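Local atomic coordinates of major royal jelly protein 1 (Apis mellifera, PDB entry 5YYL), a protein that is the most abundant protein of royal jelly, binds sterols such as 24-methylenecholesterol, and probably serves as food for developing honeybee larvae. Residues 78-83 against 89-94; 74-79 against 400-405. All blocks are in the same frame, centred on the assembly; numbering follows the deposited sequence.

Interaction 1: residues 78-83 against 89-94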
ATOM      1  N   VAL A  78     -23.015   5.728 -27.247  1.00 26.03           N
ATOM      2  CA  VAL A  78     -23.067   5.433 -28.679  1.00 25.46           C
ATOM      3  C   VAL A  78     -24.463   5.783 -29.146  1.00 25.64           C
ATOM      4  O   VAL A  78     -25.424   5.223 -28.629  1.00 27.97           O
ATOM      5  CB  VAL A  78     -22.795   3.947 -28.973  1.00 25.09           C
ATOM      6  CG1 VAL A  78     -22.909   3.669 -30.467  1.00 24.97           C
ATOM      7  CG2 VAL A  78     -21.413   3.542 -28.455  1.00 25.24           C
ATOM      8  N   THR A  79     -24.586   6.725 -30.082  1.00 25.09           N
ATOM      9  CA  THR A  79     -25.901   7.150 -30.571  1.00 24.02           C
ATOM     10  C   THR A  79     -26.176   6.528 -31.919  1.00 24.53           C
ATOM     11  O   THR A  79     -25.283   6.422 -32.750  1.00 22.11           O
ATOM     12  CB  THR A  79     -26.082   8.667 -30.684  1.00 22.51           C
ATOM     13  OG1 THR A  79     -25.362   9.165 -31.815  1.00 21.87           O
ATOM     14  CG2 THR A  79     -25.656   9.359 -29.435  1.00 22.42           C
ATOM     15  N   MET A  80     -27.423   6.119 -32.118  1.00 27.71           N
ATOM     16  CA  MET A  80     -27.809   5.433 -33.336  1.00 31.25           C
ATOM     17  C   MET A  80     -28.818   6.278 -34.127  1.00 34.06           C
ATOM     18  O   MET A  80     -29.780   6.849 -33.554  1.00 31.18           O
ATOM     19  CB  MET A  80     -28.386   4.060 -33.009  1.00 32.06           C
ATOM     20  CG  MET A  80     -28.036   2.999 -34.042  1.00 33.52           C
ATOM     21  SD  MET A  80     -26.340   2.369 -34.035  1.00 37.48           S
ATOM     22  CE  MET A  80     -25.957   2.389 -32.282  1.00 34.68           C
ATOM     23  N   LEU A  81     -28.559   6.372 -35.436  1.00 36.20           N
ATOM     24  CA  LEU A  81     -29.489   7.009 -36.369  1.00 36.92           C
ATOM     25  C   LEU A  81     -30.763   6.186 -36.368  1.00 38.39           C
ATOM     26  O   LEU A  81     -30.719   4.974 -36.615  1.00 37.08           O
ATOM     27  CB  LEU A  81     -28.932   7.043 -37.797  1.00 35.55           C
ATOM     28  CG  LEU A  81     -27.757   7.975 -38.089  1.00 33.86           C
ATOM     29  CD1 LEU A  81     -27.293   7.808 -39.521  1.00 32.85           C
ATOM     30  CD2 LEU A  81     -28.138   9.407 -37.780  1.00 34.30           C
ATOM     31  N   ARG A  82     -31.884   6.847 -36.096  1.00 39.58           N
ATOM     32  CA  ARG A  82     -33.171   6.160 -35.939  1.00 39.96           C
ATOM     33  C   ARG A  82     -33.794   5.823 -37.278  1.00 38.92           C
ATOM     34  O   ARG A  82     -34.629   6.548 -37.787  1.00 38.57           O
ATOM     35  CB  ARG A  82     -34.140   6.991 -35.100  1.00 39.50           C
ATOM     36  CG  ARG A  82     -35.446   6.289 -34.794  1.00 39.64           C
ATOM     37  CD  ARG A  82     -35.306   5.231 -33.692  1.00 38.29           C
ATOM     38  NE  ARG A  82     -35.353   5.897 -32.397  1.00 35.86           N
ATOM     39  CZ  ARG A  82     -35.626   5.325 -31.231  1.00 35.43           C
ATOM     40  NH1 ARG A  82     -35.872   4.013 -31.141  1.00 34.91           N
ATOM     41  NH2 ARG A  82     -35.637   6.086 -30.128  1.00 35.48           N
ATOM     42  N   TYR A  83     -33.358   4.711 -37.838  1.00 41.51           N
ATOM     43  CA  TYR A  83     -34.046   4.093 -38.953  1.00 46.05           C
ATOM     44  C   TYR A  83     -35.141   3.150 -38.421  1.00 47.99           C
ATOM     45  O   TYR A  83     -35.381   3.081 -37.213  1.00 44.82           O
ATOM     46  CB  TYR A  83     -33.059   3.386 -39.888  1.00 47.78           C
ATOM     47  CG  TYR A  83     -32.327   4.326 -40.820  1.00 50.19           C
ATOM     48  CD1 TYR A  83     -32.480   4.222 -42.196  1.00 52.46           C
ATOM     49  CD2 TYR A  83     -31.482   5.326 -40.328  1.00 52.05           C
ATOM     50  CE1 TYR A  83     -31.814   5.076 -43.060  1.00 54.86           C
ATOM     51  CE2 TYR A  83     -30.815   6.189 -41.189  1.00 53.37           C
ATOM     52  CZ  TYR A  83     -30.983   6.055 -42.557  1.00 53.59           C
ATOM     53  OH  TYR A  83     -30.340   6.893 -43.438  1.00 53.52           O
ATOM     54  N   SER A  89     -32.000   5.021 -29.449  1.00 39.63           N
ATOM     55  CA  SER A  89     -31.095   5.950 -30.122  1.00 38.23           C
ATOM     56  C   SER A  89     -29.937   6.341 -29.220  1.00 36.04           C
ATOM     57  O   SER A  89     -28.796   6.246 -29.639  1.00 38.50           O
ATOM     58  CB  SER A  89     -31.827   7.204 -30.576  1.00 36.47           C
ATOM     59  OG  SER A  89     -30.964   7.956 -31.400  1.00 37.01           O
ATOM     60  N   LEU A  90     -30.245   6.798 -28.011  1.00 31.83           N
ATOM     61  CA  LEU A  90     -29.237   7.151 -27.031  1.00 32.15           C
ATOM     62  C   LEU A  90     -28.864   5.926 -26.187  1.00 35.41           C
ATOM     63  O   LEU A  90     -29.685   5.434 -25.410  1.00 39.16           O
ATOM     64  CB  LEU A  90     -29.743   8.287 -26.138  1.00 29.44           C
ATOM     65  CG  LEU A  90     -28.766   8.831 -25.101  1.00 29.18           C
ATOM     66  CD1 LEU A  90     -27.460   9.275 -25.744  1.00 28.72           C
ATOM     67  CD2 LEU A  90     -29.411   9.984 -24.357  1.00 30.12           C
ATOM     68  N   ASN A  91     -27.627   5.442 -26.338  1.00 36.47           N
ATOM     69  CA  ASN A  91     -27.150   4.225 -25.640  1.00 37.19           C
ATOM     70  C   ASN A  91     -25.800   4.381 -24.946  1.00 36.47           C
ATOM     71  O   ASN A  91     -25.088   5.346 -25.184  1.00 34.90           O
ATOM     72  CB  ASN A  91     -27.025   3.065 -26.629  1.00 37.38           C
ATOM     73  CG  ASN A  91     -28.175   3.013 -27.597  1.00 36.98           C
ATOM     74  OD1 ASN A  91     -29.327   2.958 -27.174  1.00 36.01           O
ATOM     75  ND2 ASN A  91     -27.876   3.063 -28.894  1.00 36.19           N
ATOM     76  N   VAL A  92     -25.484   3.414 -24.078  1.00 36.49           N
ATOM     77  CA  VAL A  92     -24.131   3.202 -23.555  1.00 36.98           C
ATOM     78  C   VAL A  92     -23.718   1.780 -23.859  1.00 38.41           C
ATOM     79  O   VAL A  92     -24.563   0.939 -24.115  1.00 42.01           O
ATOM     80  CB  VAL A  92     -23.981   3.467 -22.041  1.00 35.65           C
ATOM     81  CG1 VAL A  92     -24.245   4.921 -21.730  1.00 37.73           C
ATOM     82  CG2 VAL A  92     -24.893   2.591 -21.219  1.00 35.73           C
ATOM     83  N   ILE A  93     -22.414   1.524 -23.834  1.00 40.13           N
ATOM     84  CA  ILE A  93     -21.896   0.180 -24.038  1.00 40.22           C
ATOM     85  C   ILE A  93     -22.037  -0.522 -22.708  1.00 41.70           C
ATOM     86  O   ILE A  93     -21.734   0.053 -21.670  1.00 42.57           O
ATOM     87  CB  ILE A  93     -20.439   0.155 -24.527  1.00 39.33           C
ATOM     88  CG1 ILE A  93     -20.290   1.036 -25.778  1.00 39.92           C
ATOM     89  CG2 ILE A  93     -20.011  -1.273 -24.851  1.00 38.63           C
ATOM     90  CD1 ILE A  93     -18.905   1.009 -26.406  1.00 40.76           C
ATOM     91  N   SER A  94     -22.530  -1.759 -22.759  1.00 44.71           N
ATOM     92  CA  SER A  94     -22.782  -2.573 -21.577  1.00 45.17           C
ATOM     93  C   SER A  94     -21.651  -3.559 -21.335  1.00 46.60           C
ATOM     94  O   SER A  94     -20.741  -3.730 -22.167  1.00 47.42           O
ATOM     95  CB  SER A  94     -24.076  -3.361 -21.765  1.00 45.67           C
ATOM     96  OG  SER A  94     -23.876  -4.446 -22.674  1.00 48.28           O
TER
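Val78 and Asn91 form an antiparallel hydrogen-bonded pair and Thr79 and Leu90 the non-hydrogen-bonded pair beside it, with the two strand axes turned 136° apart in direction. Val78 N gives a 2.9 Å bond to Asn91 O, whereas the return bond, Asn91 N to Val78 O, is weak at 3.2 Å. Asn91 turns its CG beside its own backbone N (chi1 -41°), which brings ND2 to Val78 O for a second weak bond, while OD1 is held by Ser88.

At the other end, Met80 N reaches Ser89 O at 2.8 Å. Ser89 sets its hydroxyl opposite its own N (chi1 -171°), which carries OG to Met80 O at 2.7 Å, in the plane of that carbonyl; a serine suits this place because OG can also accept from Ala124 N.

The two strands are the middle pair of a four-stranded antiparallel blade of the beta-propeller. Arg82, its chain bent at chi2 and chi3, sets one guanidinium face beside Ser89 N, which lies above it toward the rim. NH1 bonds Val86 O in the hairpin loop, while NE bonds Val122 O and NH2 bonds Ala113 O and Ile121 O, tying the loop to more distant parts of the chain.

On the Val78 face, Val78 CG2 meets Ile93 CG1 at 3.8 Å; on the other, Thr79 CG2 lies 4.1 Å from Leu90 CD1.

Interaction 2: residues 74-79 against 400-405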
ATOM      1  N   ASP A  74     -17.156   5.541 -16.446  1.00 31.28           N
ATOM      2  CA  ASP A  74     -17.183   4.175 -17.013  1.00 35.50           C
ATOM      3  C   ASP A  74     -18.086   4.014 -18.241  1.00 33.88           C
ATOM      4  O   ASP A  74     -18.057   2.963 -18.888  1.00 31.10           O
ATOM      5  CB  ASP A  74     -17.567   3.131 -15.944  1.00 39.64           C
ATOM      6  CG  ASP A  74     -18.826   3.497 -15.161  1.00 45.10           C
ATOM      7  OD1 ASP A  74     -19.283   4.668 -15.216  1.00 50.56           O
ATOM      8  OD2 ASP A  74     -19.363   2.591 -14.497  1.00 52.57           O
ATOM      9  N   LYS A  75     -18.852   5.059 -18.565  1.00 34.06           N
ATOM     10  CA  LYS A  75     -19.806   5.031 -19.666  1.00 34.05           C
ATOM     11  C   LYS A  75     -19.141   5.460 -20.972  1.00 32.18           C
ATOM     12  O   LYS A  75     -18.390   6.424 -20.997  1.00 32.45           O
ATOM     13  CB  LYS A  75     -20.992   5.949 -19.344  1.00 35.35           C
ATOM     14  CG  LYS A  75     -21.700   5.598 -18.044  1.00 37.59           C
ATOM     15  CD  LYS A  75     -22.686   6.683 -17.605  1.00 39.79           C
ATOM     16  CE  LYS A  75     -23.092   6.538 -16.135  1.00 41.78           C
ATOM     17  NZ  LYS A  75     -23.590   5.167 -15.789  1.00 43.12           N
ATOM     18  N   ILE A  76     -19.396   4.702 -22.035  1.00 29.90           N
ATOM     19  CA  ILE A  76     -19.087   5.090 -23.402  1.00 28.87           C
ATOM     20  C   ILE A  76     -20.438   5.216 -24.093  1.00 29.20           C
ATOM     21  O   ILE A  76     -21.127   4.217 -24.255  1.00 28.64           O
ATOM     22  CB  ILE A  76     -18.262   4.000 -24.140  1.00 27.99           C
ATOM     23  CG1 ILE A  76     -16.878   3.800 -23.514  1.00 27.16           C
ATOM     24  CG2 ILE A  76     -18.131   4.319 -25.625  1.00 27.78           C
ATOM     25  CD1 ILE A  76     -15.892   4.928 -23.733  1.00 27.01           C
ATOM     26  N   PHE A  77     -20.822   6.426 -24.499  1.00 29.17           N
ATOM     27  CA  PHE A  77     -22.096   6.642 -25.200  1.00 27.40           C
ATOM     28  C   PHE A  77     -21.967   6.293 -26.670  1.00 26.85           C
ATOM     29  O   PHE A  77     -20.918   6.476 -27.251  1.00 28.07           O
ATOM     30  CB  PHE A  77     -22.603   8.063 -24.998  1.00 26.80           C
ATOM     31  CG  PHE A  77     -22.959   8.354 -23.573  1.00 28.47           C
ATOM     32  CD1 PHE A  77     -24.199   7.962 -23.045  1.00 28.89           C
ATOM     33  CD2 PHE A  77     -22.049   8.970 -22.724  1.00 29.40           C
ATOM     34  CE1 PHE A  77     -24.520   8.206 -21.717  1.00 28.56           C
ATOM     35  CE2 PHE A  77     -22.375   9.237 -21.392  1.00 29.37           C
ATOM     36  CZ  PHE A  77     -23.616   8.855 -20.893  1.00 29.54           C
ATOM     37  N   VAL A  78     -23.015   5.728 -27.247  1.00 26.03           N
ATOM     38  CA  VAL A  78     -23.067   5.433 -28.679  1.00 25.46           C
ATOM     39  C   VAL A  78     -24.463   5.783 -29.146  1.00 25.64           C
ATOM     40  O   VAL A  78     -25.424   5.223 -28.629  1.00 27.97           O
ATOM     41  CB  VAL A  78     -22.795   3.947 -28.973  1.00 25.09           C
ATOM     42  CG1 VAL A  78     -22.909   3.669 -30.467  1.00 24.97           C
ATOM     43  CG2 VAL A  78     -21.413   3.542 -28.455  1.00 25.24           C
ATOM     44  N   THR A  79     -24.586   6.725 -30.082  1.00 25.09           N
ATOM     45  CA  THR A  79     -25.901   7.150 -30.571  1.00 24.02           C
ATOM     46  C   THR A  79     -26.176   6.528 -31.919  1.00 24.53           C
ATOM     47  O   THR A  79     -25.283   6.422 -32.750  1.00 22.11           O
ATOM     48  CB  THR A  79     -26.082   8.667 -30.684  1.00 22.51           C
ATOM     49  OG1 THR A  79     -25.362   9.165 -31.815  1.00 21.87           O
ATOM     50  CG2 THR A  79     -25.656   9.359 -29.435  1.00 22.42           C
ATOM     51  N   PHE A 400     -17.862  -1.004 -37.608  1.00 31.54           N
ATOM     52  CA  PHE A 400     -17.913   0.155 -36.762  1.00 30.99           C
ATOM     53  C   PHE A 400     -16.859   0.021 -35.681  1.00 31.11           C
ATOM     54  O   PHE A 400     -16.789  -1.003 -35.004  1.00 34.90           O
ATOM     55  CB  PHE A 400     -19.315   0.253 -36.154  1.00 32.85           C
ATOM     56  CG  PHE A 400     -20.415   0.012 -37.152  1.00 34.49           C
ATOM     57  CD1 PHE A 400     -20.778   0.997 -38.048  1.00 34.42           C
ATOM     58  CD2 PHE A 400     -21.070  -1.210 -37.209  1.00 35.54           C
ATOM     59  CE1 PHE A 400     -21.775   0.770 -38.984  1.00 36.27           C
ATOM     60  CE2 PHE A 400     -22.078  -1.439 -38.142  1.00 35.52           C
ATOM     61  CZ  PHE A 400     -22.440  -0.443 -39.020  1.00 35.37           C
ATOM     62  N   ARG A 401     -16.039   1.060 -35.517  1.00 30.62           N
ATOM     63  CA  ARG A 401     -14.879   1.020 -34.625  1.00 28.74           C
ATOM     64  C   ARG A 401     -14.787   2.263 -33.775  1.00 26.49           C
ATOM     65  O   ARG A 401     -14.964   3.356 -34.272  1.00 25.91           O
ATOM     66  CB  ARG A 401     -13.611   0.925 -35.457  1.00 30.18           C
ATOM     67  CG  ARG A 401     -13.537  -0.287 -36.369  1.00 30.52           C
ATOM     68  CD  ARG A 401     -12.171  -0.350 -37.011  1.00 31.51           C
ATOM     69  NE  ARG A 401     -11.936  -1.607 -37.706  1.00 32.53           N
ATOM     70  CZ  ARG A 401     -12.478  -1.951 -38.869  1.00 32.51           C
ATOM     71  NH1 ARG A 401     -13.336  -1.143 -39.503  1.00 32.62           N
ATOM     72  NH2 ARG A 401     -12.166  -3.133 -39.396  1.00 32.96           N
ATOM     73  N   ILE A 402     -14.509   2.095 -32.489  1.00 25.90           N
ATOM     74  CA  ILE A 402     -14.090   3.213 -31.649  1.00 25.85           C
ATOM     75  C   ILE A 402     -12.596   3.039 -31.414  1.00 25.82           C
ATOM     76  O   ILE A 402     -12.185   2.126 -30.719  1.00 25.32           O
ATOM     77  CB  ILE A 402     -14.830   3.251 -30.308  1.00 25.15           C
ATOM     78  CG1 ILE A 402     -16.325   3.509 -30.544  1.00 23.81           C
ATOM     79  CG2 ILE A 402     -14.209   4.313 -29.401  1.00 25.27           C
ATOM     80  CD1 ILE A 402     -17.185   3.465 -29.285  1.00 23.32           C
ATOM     81  N   MET A 403     -11.796   3.899 -32.024  1.00 26.79           N
ATOM     82  CA  MET A 403     -10.363   3.896 -31.817  1.00 28.45           C
ATOM     83  C   MET A 403     -10.007   4.995 -30.822  1.00 27.09           C
ATOM     84  O   MET A 403     -10.859   5.789 -30.419  1.00 26.35           O
ATOM     85  CB  MET A 403      -9.629   4.092 -33.126  1.00 31.05           C
ATOM     86  CG  MET A 403      -9.893   2.974 -34.117  1.00 34.14           C
ATOM     87  SD  MET A 403      -9.396   3.463 -35.776  1.00 38.10           S
ATOM     88  CE  MET A 403     -11.019   3.902 -36.370  1.00 38.11           C
ATOM     89  N   ASN A 404      -8.759   4.972 -30.361  1.00 25.03           N
ATOM     90  CA  ASN A 404      -8.263   6.009 -29.469  1.00 24.11           C
ATOM     91  C   ASN A 404      -6.760   6.107 -29.531  1.00 22.95           C
ATOM     92  O   ASN A 404      -6.106   5.265 -30.137  1.00 23.11           O
ATOM     93  CB  ASN A 404      -8.777   5.844 -28.011  1.00 24.78           C
ATOM     94  CG  ASN A 404      -8.216   4.621 -27.309  1.00 25.12           C
ATOM     95  OD1 ASN A 404      -7.729   3.670 -27.952  1.00 27.59           O
ATOM     96  ND2 ASN A 404      -8.268   4.634 -25.971  1.00 22.97           N
ATOM     97  N   ALA A 405      -6.230   7.178 -28.950  1.00 22.01           N
ATOM     98  CA  ALA A 405      -4.792   7.443 -28.947  1.00 21.10           C
ATOM     99  C   ALA A 405      -4.486   8.633 -28.072  1.00 21.37           C
ATOM    100  O   ALA A 405      -5.353   9.484 -27.824  1.00 21.57           O
ATOM    101  CB  ALA A 405      -4.295   7.709 -30.345  1.00 21.03           C
TER
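Ile76 and Ile402 run alongside each other with their ends pointing opposite ways, each directing its CB toward the facing strand, and the touch is made by methyl groups alone. Ile402 reaches out with its longer branch: CG1 lies opposite the carbonyl carbon (chi1 -65°) and the chain continues extended (chi2 176°), which carries CD1 to the other strand. There Ile402 CD1 meets CG2 of Ile76 at 3.9 Å, and CG2 of Val78 lies 4.3 Å from the same CD1. One methyl thus approaches two residues that stand two apart on their strand and direct their side chains to the same face.

No hydrogen bond crosses between the segments, and even the nearest alpha carbons, those of Val78 and Ile402, are 9.7 Å apart. Isoleucine and valine suit such a place: they are apolar and shaped to pack between the sheets, and their beta branching fits the extended backbone. Ile69 and Trp37 also touch Ile402, while Phe40 packs on Val78 and Ile93 on Ile76.

Buried apolar contact of this kind, between strands that belong to different sheets, is face-to-face sheet packing; here it lies between two sheets that are probably neighbouring blades of the beta-propeller, the one with strand 400-406 being completed by the N-terminal strand 33-37, consistent with a velcro closure.

Overall arrangement
From the N terminus, the chain runs through strand 33-37, helix 47-56 and strand 65-72 to strand 75-81, which takes part in both contacts: the segments overlap at Val78 and Thr79, and Val78 touches in both. Interaction 1 closes early, after a turn of only five residues, when the chain returns as strand 90-94. Interaction 2 closes 320 residues on, once the chain has passed through the intervening blades and come back as strand 400-406, which pairs with 33-37. The two closures do not cross. Interaction 1 holds a blade together within its sheet; interaction 2 packs that blade on its probable neighbour. The contacts meet directly where Ile93 N probably bonds to Ile76 O, their centres about 11 Å apart.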